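Local coordinates for phosphotriesterase homology protein (Escherichia coli, PDB 1BF6), which hydrolyses ester bonds in phosphorylated glyceryl acetates, and also acts on aromatic acetates and propionates, using two zinc ions per subunit, at residues I51-R56 with I122-T127; M58-Q63 with Q110-T115; Q98-E103 with E137-A142; Y83-F88 with K131-E136. All coordinates share one frame; numbering follows the deposited sequence.

In the fold
The four contacts run from the zinc site of a TIM barrel out to its helical layer. Interaction 1 is buried at the barrel interior, joins the end of strand 47-52 and its following loop to strand 122-126, and combines metal ligation with amide-to-backbone bonding. Interactions 3 and 4 both use helix 134-150: the former is a buried helix-helix contact without polar bonds, the latter a partly buried polar network at its start. Interaction 2, also partly buried, adds a salt bridge to a little apolar packing where helix 62-72 begins. Interactions 1 and 4 meet through the backbone, Gly126 N probably donating to Tyr83 O, while Arg60 of interaction 2 packs against Thr54 and Asn55.

Interaction 1: I51-R56 with I122-T127. With ZN (zinc ion), chain C; ZN (zinc ion), chain D.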
loop_
_atom_site.group_PDB
_atom_site.type_symbol
_atom_site.label_atom_id
_atom_site.label_comp_id
_atom_site.label_asym_id
_atom_site.label_seq_id
_atom_site.Cartn_x
_atom_site.Cartn_y
_atom_site.Cartn_z
ATOM N N ILE A 51 0.439 -6.328 -3.127
ATOM C CA ILE A 51 0.951 -6.032 -1.786
ATOM C C ILE A 51 -0.273 -5.642 -0.933
ATOM O O ILE A 51 -0.848 -4.561 -1.095
ATOM C CB ILE A 51 1.978 -4.868 -1.797
ATOM C CG1 ILE A 51 2.956 -5.019 -2.978
ATOM C CG2 ILE A 51 2.772 -4.845 -0.464
ATOM C CD1 ILE A 51 3.732 -6.339 -3.018
ATOM N N GLU A 52 -0.672 -6.556 -0.060
ATOM C CA GLU A 52 -1.833 -6.373 0.798
ATOM C C GLU A 52 -1.495 -5.535 2.040
ATOM O O GLU A 52 -0.622 -5.903 2.840
ATOM C CB GLU A 52 -2.404 -7.747 1.132
ATOM C CG GLU A 52 -3.929 -7.814 1.093
ATOM C CD GLU A 52 -4.570 -7.368 2.388
ATOM O OE1 GLU A 52 -3.845 -7.232 3.397
ATOM O OE2 GLU A 52 -5.806 -7.170 2.406
ATOM N N MET A 53 -2.236 -4.438 2.205
ATOM C CA MET A 53 -2.029 -3.449 3.264
ATOM C C MET A 53 -2.858 -3.537 4.543
ATOM O O MET A 53 -2.860 -2.589 5.341
ATOM C CB MET A 53 -2.247 -2.060 2.664
ATOM C CG MET A 53 -1.360 -1.734 1.467
ATOM S SD MET A 53 0.342 -1.311 1.944
ATOM C CE MET A 53 1.111 -2.783 1.564
ATOM N N THR A 54 -3.570 -4.639 4.724
ATOM C CA THR A 54 -4.426 -4.819 5.895
ATOM C C THR A 54 -3.636 -5.426 7.054
ATOM O O THR A 54 -3.310 -6.602 7.005
ATOM C CB THR A 54 -5.626 -5.782 5.595
ATOM O OG1 THR A 54 -6.304 -5.370 4.397
ATOM C CG2 THR A 54 -6.625 -5.782 6.745
ATOM N N ASN A 55 -3.302 -4.622 8.066
ATOM C CA ASN A 55 -2.606 -5.183 9.224
ATOM C C ASN A 55 -3.621 -5.824 10.194
ATOM O O ASN A 55 -4.848 -5.747 9.977
ATOM C CB ASN A 55 -1.619 -4.200 9.899
ATOM C CG ASN A 55 -2.143 -2.790 10.027
ATOM O OD1 ASN A 55 -3.199 -2.550 10.611
ATOM N ND2 ASN A 55 -1.358 -1.829 9.546
ATOM N N ARG A 56 -3.127 -6.494 11.230
ATOM C CA ARG A 56 -4.007 -7.216 12.145
ATOM C C ARG A 56 -5.338 -6.587 12.558
ATOM O O ARG A 56 -6.399 -7.151 12.285
ATOM C CB ARG A 56 -3.247 -7.680 13.393
ATOM C CG ARG A 56 -4.106 -8.545 14.287
ATOM C CD ARG A 56 -3.297 -9.250 15.355
ATOM N NE ARG A 56 -4.182 -9.936 16.289
ATOM C CZ ARG A 56 -3.770 -10.649 17.332
ATOM N NH1 ARG A 56 -2.474 -10.785 17.578
ATOM N NH2 ARG A 56 -4.662 -11.195 18.156
ATOM N N ILE A 122 6.201 -4.095 6.498
ATOM C CA ILE A 122 5.669 -3.413 7.692
ATOM C C ILE A 122 4.779 -2.363 7.059
ATOM O O ILE A 122 5.256 -1.366 6.503
ATOM C CB ILE A 122 6.784 -2.738 8.511
ATOM C CG1 ILE A 122 7.747 -3.800 9.060
ATOM C CG2 ILE A 122 6.175 -1.858 9.611
ATOM C CD1 ILE A 122 9.115 -3.261 9.340
ATOM N N ALA A 123 3.475 -2.539 7.210
ATOM C CA ALA A 123 2.576 -1.628 6.488
ATOM C C ALA A 123 1.129 -1.750 6.981
ATOM O O ALA A 123 0.885 -2.723 7.657
ATOM C CB ALA A 123 2.534 -2.134 5.028
ATOM N N GLU A 124 0.065 -1.094 6.515
ATOM C CA GLU A 124 0.118 0.260 6.181
ATOM C C GLU A 124 0.234 1.129 7.439
ATOM O O GLU A 124 -0.695 1.001 8.246
ATOM C CB GLU A 124 -0.855 0.934 5.177
ATOM C CG GLU A 124 -2.332 0.824 5.611
ATOM C CD GLU A 124 -3.161 1.556 4.486
ATOM O OE1 GLU A 124 -2.723 2.667 4.533
ATOM O OE2 GLU A 124 -3.908 0.668 4.138
ATOM N N ILE A 125 1.388 1.732 7.699
ATOM C CA ILE A 125 1.515 2.519 8.910
ATOM C C ILE A 125 1.196 3.961 8.600
ATOM O O ILE A 125 1.851 4.606 7.779
ATOM C CB ILE A 125 2.881 2.275 9.621
ATOM C CG1 ILE A 125 4.049 2.734 8.767
ATOM C CG2 ILE A 125 3.055 0.759 9.898
ATOM C CD1 ILE A 125 5.388 2.669 9.513
ATOM N N GLY A 126 0.121 4.447 9.213
ATOM C CA GLY A 126 -0.302 5.799 8.928
ATOM C C GLY A 126 -0.260 6.878 9.981
ATOM O O GLY A 126 0.004 6.651 11.168
ATOM N N THR A 127 -0.464 8.091 9.491
ATOM C CA THR A 127 -0.522 9.270 10.324
ATOM C C THR A 127 -1.861 9.949 10.023
ATOM O O THR A 127 -2.504 9.665 8.998
ATOM C CB THR A 127 0.660 10.227 10.063
ATOM O OG1 THR A 127 0.790 10.463 8.656
ATOM C CG2 THR A 127 1.969 9.634 10.614
HETATM ZN ZN ZN C . -5.142 1.052 2.142
HETATM ZN ZN ZN D . -4.201 3.951 3.530
#
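A cis peptide bond joins Ala123 to Glu124 within a strand of the TIM barrel, and the glutamate that follows it bridges both zinc ions. The contact sets the C-terminal end of strand 47-52, with the loop leaving it, against strand 122-126. Glu124 places CG in the crowded position between backbone N and carbonyl carbon (chi1 60°) and runs extended from there, so that its two oxygens part between the metals. OE1 lies 2.2 Å from the zinc of chain D, which His157 and His185 also bind, whereas OE2 lies 2.4 Å from the zinc of chain C, shared with His11, His13 and Asp242.

Met53 crosses this side chain at about a right angle. Its carbonyl O receives a weak bond from Glu124 N (3.5 Å), and its bent chain turns CE onto Ala123 CB at 3.8 Å. Asn55 meets the carbonyl of the same peptide, whose cis geometry turns both polar groups to segment 51-56: ND2 donates a nearly straight bond (163°) to Ala123 O at 3.1 Å, from above the carbonyl plane, and a weak one to Glu124 O. An alanine at Asn55 would lose both amide bonds and would probably leave the backbone that carries the bridging carboxylate less firmly held. In the second shell, Thr54 OG1 bonds His13 ND1 and donates to Glu52 OE2 at 2.7 Å.

Interaction 2: M58-Q63 with Q110-T115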
loop_
_atom_site.group_PDB
_atom_site.type_symbol
_atom_site.label_atom_id
_atom_site.label_comp_id
_atom_site.label_asym_id
_atom_site.label_seq_id
_atom_site.Cartn_x
_atom_site.Cartn_y
_atom_site.Cartn_z
ATOM N N MET A 58 -6.987 -4.158 11.403
ATOM C CA MET A 58 -7.717 -3.540 10.310
ATOM C C MET A 58 -8.626 -4.646 9.767
ATOM O O MET A 58 -9.419 -4.425 8.847
ATOM C CB MET A 58 -6.764 -3.060 9.207
ATOM C CG MET A 58 -6.082 -1.729 9.490
ATOM S SD MET A 58 -4.745 -1.376 8.324
ATOM C CE MET A 58 -5.693 -0.713 6.906
ATOM N N GLY A 59 -8.516 -5.837 10.345
ATOM C CA GLY A 59 -9.343 -6.949 9.910
ATOM C C GLY A 59 -8.666 -7.911 8.953
ATOM O O GLY A 59 -9.336 -8.534 8.118
ATOM N N ARG A 60 -7.342 -8.046 9.078
ATOM C CA ARG A 60 -6.579 -8.956 8.227
ATOM C C ARG A 60 -7.061 -10.395 8.405
ATOM O O ARG A 60 -7.536 -10.781 9.476
ATOM C CB ARG A 60 -5.079 -8.862 8.567
ATOM C CG ARG A 60 -4.137 -9.688 7.656
ATOM C CD ARG A 60 -2.681 -9.637 8.165
ATOM N NE ARG A 60 -2.553 -10.332 9.446
ATOM C CZ ARG A 60 -1.692 -10.006 10.410
ATOM N NH1 ARG A 60 -0.847 -8.996 10.255
ATOM N NH2 ARG A 60 -1.731 -10.656 11.564
ATOM N N ASN A 61 -6.924 -11.188 7.348
ATOM C CA ASN A 61 -7.317 -12.585 7.365
ATOM C C ASN A 61 -6.327 -13.352 6.506
ATOM O O ASN A 61 -6.516 -13.487 5.290
ATOM C CB ASN A 61 -8.729 -12.745 6.801
ATOM C CG ASN A 61 -9.328 -14.100 7.089
ATOM O OD1 ASN A 61 -10.508 -14.190 7.417
ATOM N ND2 ASN A 61 -8.541 -15.165 6.947
ATOM N N ALA A 62 -5.282 -13.872 7.148
ATOM C CA ALA A 62 -4.239 -14.622 6.461
ATOM C C ALA A 62 -4.767 -15.826 5.681
ATOM O O ALA A 62 -4.344 -16.063 4.553
ATOM C CB ALA A 62 -3.158 -15.070 7.465
ATOM N N GLN A 63 -5.709 -16.565 6.259
ATOM C CA GLN A 63 -6.249 -17.742 5.590
ATOM C C GLN A 63 -6.942 -17.377 4.276
ATOM O O GLN A 63 -6.754 -18.045 3.257
ATOM C CB GLN A 63 -7.206 -18.501 6.504
ATOM C CG GLN A 63 -7.534 -19.874 5.986
ATOM C CD GLN A 63 -6.296 -20.724 5.788
ATOM O OE1 GLN A 63 -5.558 -20.989 6.738
ATOM N NE2 GLN A 63 -6.048 -21.139 4.553
ATOM N N GLN A 110 7.788 -15.515 12.139
ATOM C CA GLN A 110 7.069 -16.754 12.432
ATOM C C GLN A 110 5.779 -16.979 11.642
ATOM O O GLN A 110 5.516 -18.089 11.185
ATOM C CB GLN A 110 6.747 -16.853 13.927
ATOM C CG GLN A 110 7.907 -16.539 14.864
ATOM C CD GLN A 110 9.163 -17.332 14.547
ATOM O OE1 GLN A 110 9.113 -18.542 14.286
ATOM N NE2 GLN A 110 10.302 -16.647 14.559
ATOM N N GLY A 111 4.946 -15.947 11.547
ATOM C CA GLY A 111 3.692 -16.098 10.827
ATOM C C GLY A 111 2.595 -15.178 11.323
ATOM O O GLY A 111 2.728 -14.499 12.354
ATOM N N ILE A 112 1.512 -15.117 10.555
ATOM C CA ILE A 112 0.386 -14.271 10.914
ATOM C C ILE A 112 -0.916 -15.057 11.029
ATOM O O ILE A 112 -1.115 -16.070 10.356
ATOM C CB ILE A 112 0.187 -13.089 9.927
ATOM C CG1 ILE A 112 0.020 -13.597 8.489
ATOM C CG2 ILE A 112 1.321 -12.079 10.063
ATOM C CD1 ILE A 112 -0.416 -12.507 7.525
ATOM N N ASP A 113 -1.765 -14.606 11.944
ATOM C CA ASP A 113 -3.074 -15.201 12.190
ATOM C C ASP A 113 -3.112 -16.716 12.361
ATOM O O ASP A 113 -4.083 -17.374 11.967
ATOM C CB ASP A 113 -4.064 -14.746 11.105
ATOM C CG ASP A 113 -4.072 -13.231 10.914
ATOM O OD1 ASP A 113 -3.991 -12.489 11.920
ATOM O OD2 ASP A 113 -4.150 -12.766 9.751
ATOM N N GLY A 114 -2.054 -17.269 12.952
ATOM C CA GLY A 114 -2.000 -18.700 13.192
ATOM C C GLY A 114 -1.755 -19.561 11.970
ATOM O O GLY A 114 -1.923 -20.773 12.033
ATOM N N THR A 115 -1.332 -18.951 10.867
ATOM C CA THR A 115 -1.070 -19.696 9.641
ATOM C C THR A 115 0.425 -19.723 9.326
ATOM O O THR A 115 1.237 -19.082 10.001
ATOM C CB THR A 115 -1.805 -19.070 8.407
ATOM O OG1 THR A 115 -1.200 -17.813 8.070
ATOM C CG2 THR A 115 -3.276 -18.836 8.704
HETATM O O HOH W 1 -6.201 -10.640 11.801
#
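Asp113 OD2 is gripped by two donors, Arg60 NE at 2.9 Å and Ala62 N at 3.0 Å, which meets OD2 on its anti lone pair. The second oxygen completes a side-on, two-nitrogen salt bridge: Arg60 NH2 meets Asp113 OD1, also at 2.9 Å. Both bonds are nearly straight and lie close to the guanidinium plane, yet they reach the carboxylate from above its own plane, the two groups turned 45° apart. Water 1 adds a donor to OD1 and joins it to Arg60 O.

With the arginine bent at chi3, Ile112 lies over one face of the guanidinium, CB 3.5 Å from Arg60 NH2. The arginine's other bonds run to Glu107, a second salt bridge through NH2, and to Cys79 O through NH1. An alanine at Arg60 would remove the two-nitrogen grip on Asp113 and would probably loosen the turn from the helix start. Ala62 CB packs on Ile112 CG1 at 3.6 Å and on Thr115 OG1. Thr115 N closes the type I' beta turn on Ile112 O, OG1 adds a second bond to that oxygen, and Asp113 within the turn links the loop after helix 97-109 to the start of helix 62-72 in this TIM barrel.

Interaction 3: Q98-E103 with E137-A142; sequences QELAQE and EKVFIA
Helices 97-109 and 134-150 pack in the outer layer of the TIM barrel, and small residues let them come close. The axes of the two segments approach to 8.7 Å and cross at -51°, a value near that expected when ridges formed by residues four apart fit into one another's grooves. The nearest CA atoms belong to two alanines, Ala101 and Ala142, 4.6 Å apart.

Ala142 is the knob set into the surface of the facing helix. Its methyl group lies in the hole outlined by Val97, Leu100, Ala101 and Met104, a knobs-into-holes fit; CB is 3.8 Å from Leu100 CB and equally near Ala101 N. Leu100 is the answering projection. With CG anti to its carbonyl carbon, it sends CD1 across to the other helix, onto the Lys138 methylenes, with Val139 CG2 a looser neighbour. CD1 lies 4.1 Å from Lys138 CD, with Lys138 CG and CE equally near.

The lysine, extended along its whole length, crosses the leucine at about a right angle, so its methylenes lie against the leucine tip while NZ goes on to bond Arg95 O and Val92 O. The contact between the two segments is van der Waals throughout. Beyond the central hole, Ala101 CB rests 3.6 Å from Ala142 O.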
loop_
_atom_site.group_PDB
_atom_site.type_symbol
_atom_site.label_atom_id
_atom_site.label_comp_id
_atom_site.label_asym_id
_atom_site.label_seq_id
_atom_site.Cartn_x
_atom_site.Cartn_y
_atom_site.Cartn_z
ATOM N N GLN A 98 8.933 -1.205 22.369
ATOM C CA GLN A 98 9.668 -2.461 22.172
ATOM C C GLN A 98 8.713 -3.638 21.954
ATOM O O GLN A 98 8.978 -4.532 21.145
ATOM C CB GLN A 98 10.578 -2.776 23.379
ATOM C CG GLN A 98 11.814 -1.903 23.505
ATOM C CD GLN A 98 11.546 -0.575 24.183
ATOM O OE1 GLN A 98 10.490 -0.356 24.800
ATOM N NE2 GLN A 98 12.512 0.328 24.078
ATOM N N GLU A 99 7.617 -3.665 22.704
ATOM C CA GLU A 99 6.647 -4.743 22.550
ATOM C C GLU A 99 5.983 -4.639 21.167
ATOM O O GLU A 99 5.784 -5.657 20.494
ATOM C CB GLU A 99 5.608 -4.702 23.674
ATOM C CG GLU A 99 6.137 -5.212 25.027
ATOM C CD GLU A 99 5.203 -4.911 26.188
ATOM O OE1 GLU A 99 4.635 -3.807 26.231
ATOM O OE2 GLU A 99 5.050 -5.779 27.072
ATOM N N LEU A 100 5.688 -3.412 20.733
ATOM C CA LEU A 100 5.071 -3.204 19.414
ATOM C C LEU A 100 6.029 -3.717 18.319
ATOM O O LEU A 100 5.619 -4.478 17.438
ATOM C CB LEU A 100 4.710 -1.728 19.197
ATOM C CG LEU A 100 3.649 -1.132 20.145
ATOM C CD1 LEU A 100 3.387 0.324 19.816
ATOM C CD2 LEU A 100 2.353 -1.947 20.110
ATOM N N ALA A 101 7.316 -3.367 18.433
ATOM C CA ALA A 101 8.338 -3.820 17.478
ATOM C C ALA A 101 8.485 -5.342 17.473
ATOM O O ALA A 101 8.598 -5.954 16.415
ATOM C CB ALA A 101 9.677 -3.166 17.770
ATOM N N GLN A 102 8.476 -5.961 18.653
ATOM C CA GLN A 102 8.601 -7.414 18.749
ATOM C C GLN A 102 7.461 -8.108 18.011
ATOM O O GLN A 102 7.662 -9.145 17.376
ATOM C CB GLN A 102 8.591 -7.865 20.212
ATOM C CG GLN A 102 9.825 -7.487 21.014
ATOM C CD GLN A 102 9.670 -7.823 22.489
ATOM O OE1 GLN A 102 8.551 -7.970 22.997
ATOM N NE2 GLN A 102 10.792 -7.974 23.180
ATOM N N GLU A 103 6.252 -7.570 18.158
ATOM C CA GLU A 103 5.080 -8.133 17.499
ATOM C C GLU A 103 5.273 -8.115 15.985
ATOM O O GLU A 103 5.034 -9.117 15.318
ATOM C CB GLU A 103 3.826 -7.328 17.858
ATOM C CG GLU A 103 2.538 -7.844 17.177
ATOM C CD GLU A 103 1.325 -6.952 17.438
ATOM O OE1 GLU A 103 1.471 -5.922 18.121
ATOM O OE2 GLU A 103 0.228 -7.279 16.936
ATOM N N GLU A 137 3.454 8.385 16.270
ATOM C CA GLU A 137 4.904 8.526 16.353
ATOM C C GLU A 137 5.509 7.246 16.928
ATOM O O GLU A 137 6.485 6.714 16.394
ATOM C CB GLU A 137 5.297 9.713 17.229
ATOM C CG GLU A 137 6.813 9.813 17.428
ATOM C CD GLU A 137 7.229 10.969 18.309
ATOM O OE1 GLU A 137 6.503 11.285 19.279
ATOM O OE2 GLU A 137 8.296 11.549 18.046
ATOM N N LYS A 138 4.900 6.744 18.001
ATOM C CA LYS A 138 5.343 5.523 18.675
ATOM C C LYS A 138 5.285 4.334 17.715
ATOM O O LYS A 138 6.196 3.500 17.681
ATOM C CB LYS A 138 4.448 5.259 19.883
ATOM C CG LYS A 138 4.827 4.085 20.755
ATOM C CD LYS A 138 3.718 3.889 21.791
ATOM C CE LYS A 138 4.113 2.973 22.916
ATOM N NZ LYS A 138 2.997 2.934 23.917
ATOM N N VAL A 139 4.203 4.244 16.938
ATOM C CA VAL A 139 4.086 3.152 15.973
ATOM C C VAL A 139 5.195 3.268 14.892
ATOM O O VAL A 139 5.806 2.272 14.528
ATOM C CB VAL A 139 2.661 3.094 15.344
ATOM C CG1 VAL A 139 2.654 2.195 14.090
ATOM C CG2 VAL A 139 1.666 2.519 16.373
ATOM N N PHE A 140 5.454 4.476 14.407
ATOM C CA PHE A 140 6.507 4.677 13.416
ATOM C C PHE A 140 7.897 4.330 13.986
ATOM O O PHE A 140 8.750 3.789 13.278
ATOM C CB PHE A 140 6.474 6.100 12.872
ATOM C CG PHE A 140 5.627 6.251 11.630
ATOM C CD1 PHE A 140 4.238 6.181 11.703
ATOM C CD2 PHE A 140 6.223 6.413 10.378
ATOM C CE1 PHE A 140 3.446 6.264 10.545
ATOM C CE2 PHE A 140 5.439 6.499 9.215
ATOM C CZ PHE A 140 4.048 6.422 9.300
ATOM N N ILE A 141 8.124 4.613 15.269
ATOM C CA ILE A 141 9.415 4.269 15.879
ATOM C C ILE A 141 9.544 2.745 15.976
ATOM O O ILE A 141 10.602 2.180 15.678
ATOM C CB ILE A 141 9.605 4.953 17.255
ATOM C CG1 ILE A 141 9.709 6.457 17.042
ATOM C CG2 ILE A 141 10.881 4.425 17.944
ATOM C CD1 ILE A 141 9.546 7.291 18.284
ATOM N N ALA A 142 8.448 2.076 16.340
ATOM C CA ALA A 142 8.424 0.627 16.433
ATOM C C ALA A 142 8.689 0.031 15.049
ATOM O O ALA A 142 9.386 -0.968 14.927
ATOM C CB ALA A 142 7.073 0.151 16.959
#

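Interaction 4: Y83-F88 with K131-E136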
loop_
_atom_site.group_PDB
_atom_site.type_symbol
_atom_site.label_atom_id
_atom_site.label_comp_id
_atom_site.label_asym_id
_atom_site.label_seq_id
_atom_site.Cartn_x
_atom_site.Cartn_y
_atom_site.Cartn_z
ATOM N N TYR A 83 -2.410 0.796 12.099
ATOM C CA TYR A 83 -2.993 1.778 11.184
ATOM C C TYR A 83 -2.810 3.275 11.449
ATOM O O TYR A 83 -1.890 3.887 10.920
ATOM C CB TYR A 83 -4.461 1.407 10.982
ATOM C CG TYR A 83 -5.154 2.070 9.811
ATOM C CD1 TYR A 83 -4.440 2.522 8.705
ATOM C CD2 TYR A 83 -6.537 2.247 9.826
ATOM C CE1 TYR A 83 -5.089 3.140 7.644
ATOM C CE2 TYR A 83 -7.195 2.853 8.777
ATOM C CZ TYR A 83 -6.470 3.304 7.690
ATOM O OH TYR A 83 -7.141 3.946 6.679
ATOM N N GLN A 84 -3.755 3.899 12.145
ATOM C CA GLN A 84 -3.664 5.317 12.479
ATOM C C GLN A 84 -4.385 5.544 13.805
ATOM O O GLN A 84 -5.106 4.662 14.287
ATOM C CB GLN A 84 -4.225 6.224 11.380
ATOM C CG GLN A 84 -5.618 5.886 10.937
ATOM C CD GLN A 84 -6.159 6.908 9.973
ATOM O OE1 GLN A 84 -6.214 8.097 10.279
ATOM N NE2 GLN A 84 -6.564 6.453 8.794
ATOM N N ASP A 85 -4.170 6.720 14.374
ATOM C CA ASP A 85 -4.714 7.077 15.681
ATOM C C ASP A 85 -6.151 6.672 15.988
ATOM O O ASP A 85 -6.399 5.930 16.947
ATOM C CB ASP A 85 -4.513 8.556 15.964
ATOM C CG ASP A 85 -4.515 8.846 17.441
ATOM O OD1 ASP A 85 -3.456 8.663 18.085
ATOM O OD2 ASP A 85 -5.589 9.191 17.975
ATOM N N ALA A 86 -7.078 7.092 15.132
ATOM C CA ALA A 86 -8.492 6.791 15.330
ATOM C C ALA A 86 -8.860 5.309 15.321
ATOM O O ALA A 86 -9.867 4.922 15.912
ATOM C CB ALA A 86 -9.327 7.558 14.313
ATOM N N PHE A 87 -8.026 4.474 14.694
ATOM C CA PHE A 87 -8.291 3.040 14.603
ATOM C C PHE A 87 -7.444 2.141 15.515
ATOM O O PHE A 87 -7.631 0.921 15.522
ATOM C CB PHE A 87 -8.136 2.561 13.150
ATOM C CG PHE A 87 -9.088 3.211 12.179
ATOM C CD1 PHE A 87 -8.935 4.544 11.810
ATOM C CD2 PHE A 87 -10.135 2.484 11.628
ATOM C CE1 PHE A 87 -9.813 5.147 10.906
ATOM C CE2 PHE A 87 -11.023 3.077 10.720
ATOM C CZ PHE A 87 -10.858 4.406 10.362
ATOM N N PHE A 88 -6.530 2.724 16.287
ATOM C CA PHE A 88 -5.664 1.922 17.167
ATOM C C PHE A 88 -6.382 1.196 18.309
ATOM O O PHE A 88 -7.301 1.749 18.921
ATOM C CB PHE A 88 -4.599 2.792 17.855
ATOM C CG PHE A 88 -3.514 3.320 16.954
ATOM C CD1 PHE A 88 -3.057 2.590 15.848
ATOM C CD2 PHE A 88 -2.909 4.546 17.249
ATOM C CE1 PHE A 88 -2.008 3.081 15.055
ATOM C CE2 PHE A 88 -1.865 5.045 16.469
ATOM C CZ PHE A 88 -1.411 4.311 15.365
ATOM N N LYS A 131 -1.244 15.958 10.869
ATOM C CA LYS A 131 -0.525 15.779 12.125
ATOM C C LYS A 131 -0.125 14.340 12.398
ATOM O O LYS A 131 -0.756 13.404 11.914
ATOM C CB LYS A 131 -1.372 16.282 13.306
ATOM C CG LYS A 131 -2.607 15.450 13.529
ATOM C CD LYS A 131 -3.410 15.846 14.761
ATOM C CE LYS A 131 -4.636 14.934 14.876
ATOM N NZ LYS A 131 -5.475 15.205 16.073
ATOM N N ILE A 132 0.964 14.182 13.144
ATOM C CA ILE A 132 1.425 12.869 13.570
ATOM C C ILE A 132 1.167 12.906 15.078
ATOM O O ILE A 132 1.746 13.728 15.797
ATOM C CB ILE A 132 2.934 12.640 13.296
ATOM C CG1 ILE A 132 3.212 12.701 11.785
ATOM C CG2 ILE A 132 3.366 11.298 13.869
ATOM C CD1 ILE A 132 4.666 12.460 11.401
ATOM N N THR A 133 0.233 12.081 15.533
ATOM C CA THR A 133 -0.121 12.039 16.953
ATOM C C THR A 133 0.953 11.268 17.738
ATOM O O THR A 133 1.763 10.544 17.151
ATOM C CB THR A 133 -1.468 11.308 17.164
ATOM O OG1 THR A 133 -1.284 9.904 16.934
ATOM C CG2 THR A 133 -2.544 11.847 16.210
ATOM N N PRO A 134 0.989 11.436 19.074
ATOM C CA PRO A 134 1.978 10.723 19.891
ATOM C C PRO A 134 1.934 9.199 19.677
ATOM O O PRO A 134 2.982 8.547 19.615
ATOM C CB PRO A 134 1.563 11.101 21.314
ATOM C CG PRO A 134 1.129 12.510 21.153
ATOM C CD PRO A 134 0.288 12.456 19.874
ATOM N N LEU A 135 0.738 8.623 19.547
ATOM C CA LEU A 135 0.630 7.181 19.334
ATOM C C LEU A 135 1.127 6.762 17.952
ATOM O O LEU A 135 1.682 5.678 17.785
ATOM C CB LEU A 135 -0.802 6.691 19.550
ATOM C CG LEU A 135 -1.316 6.762 20.993
ATOM C CD1 LEU A 135 -2.742 6.222 21.042
ATOM C CD2 LEU A 135 -0.417 5.932 21.904
ATOM N N GLU A 136 0.878 7.600 16.952
ATOM C CA GLU A 136 1.356 7.315 15.599
ATOM C C GLU A 136 2.891 7.393 15.581
ATOM O O GLU A 136 3.550 6.551 14.969
ATOM C CB GLU A 136 0.743 8.301 14.609
ATOM C CG GLU A 136 -0.694 7.939 14.259
ATOM C CD GLU A 136 -1.473 9.072 13.628
ATOM O OE1 GLU A 136 -0.929 10.179 13.443
ATOM O OE2 GLU A 136 -2.656 8.846 13.317
HETATM O O HOH W 2 -1.960 9.996 20.142
#
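A capping box of Thr133 and Glu136 starts helix 134-150 of the TIM barrel, and the loop after strand 75-80 docks on it. The same loop reaches the zinc ligand His157, against which the Tyr83 ring packs edge-to-face. Within the box, Thr133 N donates to Glu136 OE1 while Glu136 N returns a bond to Thr133 OG1. Glu136, extended beyond CG, presents the anti lone pair of OE2 to Asp85 N, 2.8 Å away in a nearly straight bond (168°); Ser128 OG bonds the same oxygen.

Phe88 crosses Glu136 at about a right angle, its ring turned 79° from the carboxylate plane. Glu136 N lies at that ring's edge, near its plane. Leu135 runs past Phe88 in the opposite direction, its CB 3.7 Å from Phe88 CE2. Gln84 O sits over the centre of one face of the Phe88 ring.

Asp85, with CG anti to its backbone N, crosses Thr133 obliquely and accepts from the hydroxyl from above its carboxylate plane, OD1 being 2.8 Å from Thr133 OG1. The nearby helix start is likely to ease the placing of two acidic groups. Water 2 donates to Asp85 OD1 and accepts from Leu135 N at 3.1 Å.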